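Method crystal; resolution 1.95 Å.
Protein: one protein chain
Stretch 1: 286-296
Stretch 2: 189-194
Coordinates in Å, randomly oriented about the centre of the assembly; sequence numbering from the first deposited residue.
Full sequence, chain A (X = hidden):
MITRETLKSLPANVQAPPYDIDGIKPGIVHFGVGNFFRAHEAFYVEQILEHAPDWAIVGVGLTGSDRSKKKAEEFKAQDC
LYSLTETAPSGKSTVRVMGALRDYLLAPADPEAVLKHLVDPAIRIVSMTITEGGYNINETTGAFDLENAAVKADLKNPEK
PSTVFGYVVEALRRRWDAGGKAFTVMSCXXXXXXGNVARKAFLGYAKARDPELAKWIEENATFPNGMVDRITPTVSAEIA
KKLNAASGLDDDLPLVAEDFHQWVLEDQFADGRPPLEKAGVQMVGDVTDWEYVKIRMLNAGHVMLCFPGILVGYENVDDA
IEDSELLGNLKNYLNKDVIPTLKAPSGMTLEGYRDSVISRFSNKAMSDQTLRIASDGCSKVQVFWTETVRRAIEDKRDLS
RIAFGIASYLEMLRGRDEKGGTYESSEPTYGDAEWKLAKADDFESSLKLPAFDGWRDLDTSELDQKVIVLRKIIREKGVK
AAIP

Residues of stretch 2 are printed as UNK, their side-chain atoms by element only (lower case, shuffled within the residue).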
# COMPACT_ATOMS: atom_id res chain seq x y z
N ASP A 286 14.79 -11.02 3.35
CA ASP A 286 13.67 -10.92 4.29
C ASP A 286 13.14 -9.48 4.26
O ASP A 286 13.89 -8.54 4.49
CB ASP A 286 14.14 -11.27 5.70
CG ASP A 286 12.99 -11.41 6.70
OD1 ASP A 286 11.98 -10.69 6.57
OD2 ASP A 286 13.11 -12.25 7.62
N VAL A 287 11.85 -9.33 3.99
CA VAL A 287 11.22 -8.01 3.91
C VAL A 287 10.97 -7.33 5.26
O VAL A 287 10.74 -6.12 5.31
CB VAL A 287 9.84 -8.12 3.17
CG1 VAL A 287 8.79 -8.70 4.12
CG2 VAL A 287 9.41 -6.77 2.65
N THR A 288 11.02 -8.10 6.34
CA THR A 288 10.71 -7.58 7.66
C THR A 288 11.33 -6.25 8.08
O THR A 288 10.63 -5.34 8.50
CB THR A 288 10.98 -8.65 8.73
OG1 THR A 288 10.31 -9.86 8.35
CG2 THR A 288 10.45 -8.20 10.09
N ASP A 289 12.65 -6.12 7.96
CA ASP A 289 13.29 -4.87 8.35
C ASP A 289 12.75 -3.67 7.57
O ASP A 289 12.47 -2.63 8.16
CB ASP A 289 14.81 -4.97 8.19
CG ASP A 289 15.43 -5.95 9.18
OD1 ASP A 289 14.74 -6.34 10.15
OD2 ASP A 289 16.60 -6.32 9.00
N TRP A 290 12.56 -3.81 6.26
CA TRP A 290 12.03 -2.70 5.47
C TRP A 290 10.59 -2.34 5.85
O TRP A 290 10.21 -1.16 5.84
CB TRP A 290 12.14 -2.99 3.97
CG TRP A 290 13.33 -2.34 3.34
CD1 TRP A 290 14.42 -2.96 2.79
CD2 TRP A 290 13.55 -0.93 3.19
NE1 TRP A 290 15.30 -2.02 2.30
CE2 TRP A 290 14.79 -0.77 2.53
CE3 TRP A 290 12.81 0.21 3.54
CZ2 TRP A 290 15.31 0.49 2.21
CZ3 TRP A 290 13.33 1.47 3.22
CH2 TRP A 290 14.57 1.59 2.57
N GLU A 291 9.78 -3.34 6.18
CA GLU A 291 8.39 -3.08 6.59
C GLU A 291 8.37 -2.20 7.83
O GLU A 291 7.53 -1.30 7.95
CB GLU A 291 7.64 -4.39 6.91
CG GLU A 291 7.39 -5.31 5.73
CD GLU A 291 6.33 -6.37 6.02
OE1 GLU A 291 6.34 -6.93 7.14
OE2 GLU A 291 5.49 -6.64 5.14
N TYR A 292 9.28 -2.46 8.77
CA TYR A 292 9.33 -1.68 9.99
C TYR A 292 9.87 -0.28 9.80
O TYR A 292 9.53 0.61 10.56
CB TYR A 292 10.07 -2.44 11.10
CG TYR A 292 9.15 -3.48 11.71
CD1 TYR A 292 7.92 -3.10 12.25
CD2 TYR A 292 9.47 -4.84 11.68
CE1 TYR A 292 7.01 -4.05 12.72
CE2 TYR A 292 8.56 -5.80 12.15
CZ TYR A 292 7.33 -5.39 12.67
OH TYR A 292 6.40 -6.32 13.10
N VAL A 293 10.72 -0.07 8.79
CA VAL A 293 11.21 1.27 8.52
C VAL A 293 9.99 2.10 8.08
O VAL A 293 9.77 3.22 8.56
CB VAL A 293 12.24 1.30 7.37
CG1 VAL A 293 12.51 2.76 6.96
CG2 VAL A 293 13.54 0.64 7.82
N LYS A 294 9.20 1.53 7.18
CA LYS A 294 8.01 2.22 6.69
C LYS A 294 7.01 2.46 7.82
O LYS A 294 6.47 3.57 7.96
CB LYS A 294 7.36 1.39 5.59
CG LYS A 294 6.24 2.11 4.86
CD LYS A 294 5.63 1.20 3.81
CE LYS A 294 4.31 1.75 3.31
NZ LYS A 294 3.57 0.71 2.53
N ILE A 295 6.77 1.43 8.62
CA ILE A 295 5.84 1.54 9.74
C ILE A 295 6.28 2.56 10.79
O ILE A 295 5.50 3.44 11.19
CB ILE A 295 5.66 0.17 10.43
CG1 ILE A 295 4.87 -0.78 9.52
CG2 ILE A 295 4.94 0.33 11.77
CD1 ILE A 295 4.86 -2.20 10.02
N ARG A 296 7.54 2.46 11.23
CA ARG A 296 8.02 3.32 12.29
C ARG A 296 8.52 4.72 11.94
O ARG A 296 8.72 5.55 12.83
CB ARG A 296 9.09 2.57 13.10
CG ARG A 296 8.55 1.28 13.74
CD ARG A 296 9.63 0.57 14.55
NE ARG A 296 10.17 1.47 15.56
CZ ARG A 296 11.38 1.37 16.10
NH1 ARG A 296 12.20 0.39 15.74
NH2 ARG A 296 11.78 2.26 17.00
N UNK A 189 -0.26 -6.27 -2.93
CA UNK A 189 -1.19 -5.56 -2.06
C UNK A 189 -0.39 -5.05 -0.87
O UNK A 189 0.57 -5.69 -0.45
c UNK A 189 -2.30 -6.49 -1.57
o UNK A 189 -3.67 -7.73 -3.08
o UNK A 189 -4.10 -5.60 -2.83
c UNK A 189 -3.44 -6.62 -2.57
N UNK A 190 -0.79 -3.90 -0.33
CA UNK A 190 -0.09 -3.29 0.80
C UNK A 190 -0.50 -3.89 2.15
O UNK A 190 -1.28 -3.30 2.90
n UNK A 190 -0.40 -0.32 2.74
c UNK A 190 -0.33 -1.78 0.81
o UNK A 190 1.57 -1.22 2.16
c UNK A 190 0.36 -1.08 1.97
N UNK A 191 0.04 -5.06 2.45
CA UNK A 191 -0.25 -5.76 3.69
C UNK A 191 1.06 -6.24 4.28
O UNK A 191 2.01 -6.50 3.55
c UNK A 191 -3.37 -5.84 3.46
c UNK A 191 -3.10 -8.04 2.29
c UNK A 191 -1.15 -6.97 3.42
c UNK A 191 -2.44 -6.71 2.64
N UNK A 192 1.12 -6.37 5.60
CA UNK A 192 2.34 -6.86 6.22
C UNK A 192 2.49 -8.33 5.86
O UNK A 192 1.55 -9.13 5.99
c UNK A 192 2.18 -5.15 8.07
n UNK A 192 3.76 -5.80 12.50
c UNK A 192 2.74 -5.41 11.73
c UNK A 192 2.26 -6.64 7.73
c UNK A 192 1.82 -4.91 9.51
n UNK A 192 1.58 -5.10 12.29
n UNK A 192 2.89 -5.33 10.42
N UNK A 193 3.68 -8.69 5.37
CA UNK A 193 3.98 -10.04 4.91
C UNK A 193 2.87 -10.50 3.96
O UNK A 193 2.22 -11.53 4.18
c UNK A 193 6.32 -10.05 8.83
c UNK A 193 6.60 -10.58 6.72
c UNK A 193 5.28 -10.66 6.99
c UNK A 193 4.11 -10.99 6.11
n UNK A 193 7.23 -10.20 7.88
n UNK A 193 5.13 -10.33 8.32
N UNK A 194 2.68 -9.74 2.89
CA UNK A 194 1.64 -10.05 1.91
C UNK A 194 1.80 -11.42 1.27
O UNK A 194 0.81 -12.05 0.89
c UNK A 194 1.56 -8.95 0.83
n UNK A 194 2.91 -7.68 -0.73
o UNK A 194 3.92 -9.31 0.43
c UNK A 194 2.91 -8.66 0.16
O HOH W 1 5.55 -6.70 9.89
O HOH W 2 5.15 -8.16 2.82

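Position 189 carries four side-chain atoms, two carbons and two oxygens, with both oxygens on the second carbon, and none of them is within reach of stretch 1. That short carboxylate is aspartate, D189. It takes no part in the contact; both carboxylate oxygens are hydrogen-bonded elsewhere in the structure.

Position 190 also has four side-chain atoms, but the second carbon bears one oxygen and one nitrogen, a carboxamide one methylene from the backbone. The oxygen on that second carbon lies 2.8 Å from NZ of K294. The residue is asparagine, N190. Its CA-to-CB bond points sideways, yet with chi1 at 180° (t) the amide end comes nearer to stretch 1. The lysine reaches this point with all four chi angles near t.

At position 191 there are four carbons and no heteroatom, forked at the second. The CA-to-CB bond points away from stretch 1 and the side chain makes no close approach; the backbone comes nearer, with O of 191 3.8 Å from OE2 of E291. The residue is leucine, L191.

Position 192 shows three carbons, a nitrogen, then a carbon carrying two further nitrogens. One terminal nitrogen lies 2.8 Å from OH of Y292, and the nitrogen within the chain lies 3.7 Å from CD1 of I295. This guanidinium identifies arginine, R192. Its NH2 donates a weak hydrogen bond to OH of Y292 (angle 125°), the hydroxyl lying near the guanidinium plane. NE of R192 donates to water 1 (3.0 Å), which in turn donates to OE1 of E291 (2.9 Å).

Position 193 has one carbon leading to a five-membered ring of three carbons and two nitrogens. A ring nitrogen lies 3.1 Å from OG1 of T288, and the same nitrogen is 3.5 Å from OE1 of E291, which sits over one ring face. The imidazole is that of histidine, H193. Its NE2 donates to OG1 of T288 at 176°, with the hydroxyl at the ring edge; the angle toward OE1 of E291 is too poor for a hydrogen bond.

Position 194 repeats the pattern of two carbons, the second with one oxygen and one nitrogen; its CA-to-CB bond points sideways and the side chain makes no contact with stretch 1. It is asparagine, N194, whose ND2 donates to O of D189 at 3.1 Å.

The contact centres on E291. Its OE2 accepts from N of H193 at 2.7 Å and 172°, nearly linear. Water 2 lies 2.8 Å from OE2 of E291 and accepts from N of N194 (2.9 Å). OG1 of T288 donates to OD1 of D286 (2.6 Å) while accepting from H193. The two stretches bury 365 Å² in total.

Stretch 2, residues 189-194: DNLRHN
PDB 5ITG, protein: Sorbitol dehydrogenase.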